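Local coordinates for ssDNA binding protein (Aeropyrum pernix, PDB 4PSN) that probably binds single-stranded DNA, entrapping it in a tunnel system that runs between its subunits, at residues 44-49 and 83-88. Numbering follows the deposited sequence.
Sequences AMAAGN and IQFDFS
A46 meets I83 and F85 where one turn of helix 40-61 rests on the start of strand 83-97. The apolar part is small. The methyl CB of A46 points at the strand and touches both arms of I83. Its closest partner is CD1 of I83, at 3.7 Å, while the branch methyl CG2 of I83 lies 4.0 Å from the same CB. In I83, chi1 of -55° puts CG1 beside the backbone N and CG2 anti to it. The extended chi2 of 168° then carries CD1 out to CB of A46. CE2 of F85 comes to 4.1 Å from CB of A46.

The ring of F85 also meets the helix backbone. Its edge is turned to the carbonyl of A46, with CE2 3.4 Å from O of A46. That oxygen lies near the ring plane, and the carbonyl carbon lies in it. No hydrogen bond joins the two segments.

Beyond the touching residues, the chain turns a corner at F87 and S88, where D86 forms an Asx turn and OG of S88 bonds to the same OD1.

L25 of helix 17-28 also packs on A46, and L50 packs on F85. O of G48 is hydrogen-bonded to T170 of the second subunit. The contact is helix-on-sheet packing, joining helix 40-61 to a strand at the edge, within this chain, of the antiparallel sheet 6-13, 69-78 and 83-97 in the N-terminal part of this ThermoDBP-related protein.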
# COMPACT_ATOMS: atom_id res chain seq x y z
N ALA C 44 -14.89 -3.42 16.22
CA ALA C 44 -15.76 -2.49 15.49
C ALA C 44 -16.14 -1.31 16.37
O ALA C 44 -16.18 -0.17 15.90
CB ALA C 44 -17.01 -3.21 14.98
N MSE C 45 -16.38 -1.57 17.64
CA MSE C 45 -16.79 -0.52 18.57
C MSE C 45 -15.64 0.39 18.94
O MSE C 45 -15.80 1.60 19.06
CB MSE C 45 -17.39 -1.10 19.83
CG MSE C 45 -18.77 -1.70 19.64
SE MSE C 45 -19.34 -2.54 21.31
CE MSE C 45 -18.48 -1.30 22.55
N ALA C 46 -14.48 -0.22 19.16
CA ALA C 46 -13.28 0.55 19.43
C ALA C 46 -13.01 1.53 18.28
O ALA C 46 -12.77 2.72 18.51
CB ALA C 46 -12.08 -0.38 19.64
N ALA C 47 -13.06 1.04 17.06
CA ALA C 47 -12.79 1.88 15.90
C ALA C 47 -13.88 2.94 15.74
O ALA C 47 -13.59 4.10 15.42
CB ALA C 47 -12.69 1.05 14.64
N GLY C 48 -15.13 2.55 15.95
CA GLY C 48 -16.24 3.48 15.84
C GLY C 48 -16.19 4.61 16.87
O GLY C 48 -16.42 5.78 16.54
N ASN C 49 -15.90 4.26 18.12
CA ASN C 49 -15.67 5.26 19.16
C ASN C 49 -14.52 6.20 18.84
O ASN C 49 -14.62 7.41 19.04
CB ASN C 49 -15.38 4.58 20.51
CG ASN C 49 -16.60 3.87 21.08
OD1 ASN C 49 -17.73 4.16 20.70
ND2 ASN C 49 -16.37 2.94 22.01
N ILE C 83 -9.85 -3.20 24.73
CA ILE C 83 -9.06 -2.23 23.98
C ILE C 83 -9.17 -0.86 24.64
O ILE C 83 -10.27 -0.36 24.86
CB ILE C 83 -9.57 -2.13 22.53
CG1 ILE C 83 -9.59 -3.51 21.88
CG2 ILE C 83 -8.70 -1.18 21.72
CD1 ILE C 83 -10.33 -3.55 20.56
N GLN C 84 -8.03 -0.25 24.96
CA GLN C 84 -8.02 1.11 25.47
C GLN C 84 -7.05 1.97 24.67
O GLN C 84 -5.89 1.61 24.51
CB GLN C 84 -7.63 1.12 26.95
CG GLN C 84 -8.39 0.12 27.81
CD GLN C 84 -7.48 -0.66 28.75
OE1 GLN C 84 -7.15 -0.20 29.85
NE2 GLN C 84 -7.05 -1.85 28.32
N PHE C 85 -7.52 3.10 24.17
CA PHE C 85 -6.66 4.05 23.48
C PHE C 85 -5.99 4.99 24.47
O PHE C 85 -6.58 5.37 25.48
CB PHE C 85 -7.46 4.87 22.46
CG PHE C 85 -7.99 4.07 21.32
CD1 PHE C 85 -7.15 3.62 20.33
CD2 PHE C 85 -9.34 3.77 21.24
CE1 PHE C 85 -7.63 2.87 19.27
CE2 PHE C 85 -9.84 3.02 20.20
CZ PHE C 85 -8.99 2.56 19.21
N ASP C 86 -4.74 5.36 24.20
CA ASP C 86 -4.06 6.35 25.03
C ASP C 86 -4.08 7.69 24.33
O ASP C 86 -3.27 7.95 23.45
CB ASP C 86 -2.62 5.95 25.33
CG ASP C 86 -1.95 6.90 26.31
OD1 ASP C 86 -2.44 8.04 26.46
OD2 ASP C 86 -0.93 6.52 26.94
N PHE C 87 -4.99 8.57 24.74
CA PHE C 87 -5.15 9.80 23.99
C PHE C 87 -4.00 10.80 24.18
O PHE C 87 -3.88 11.73 23.40
CB PHE C 87 -6.52 10.43 24.23
CG PHE C 87 -7.64 9.68 23.54
CD1 PHE C 87 -7.94 9.94 22.22
CD2 PHE C 87 -8.37 8.72 24.22
CE1 PHE C 87 -8.98 9.25 21.58
CE2 PHE C 87 -9.40 8.04 23.59
CZ PHE C 87 -9.70 8.30 22.27
N SER C 88 -3.15 10.57 25.17
CA SER C 88 -1.94 11.37 25.32
C SER C 88 -0.93 11.07 24.20
O SER C 88 0.08 11.77 24.06
CB SER C 88 -1.28 11.16 26.69
OG SER C 88 -0.57 9.94 26.75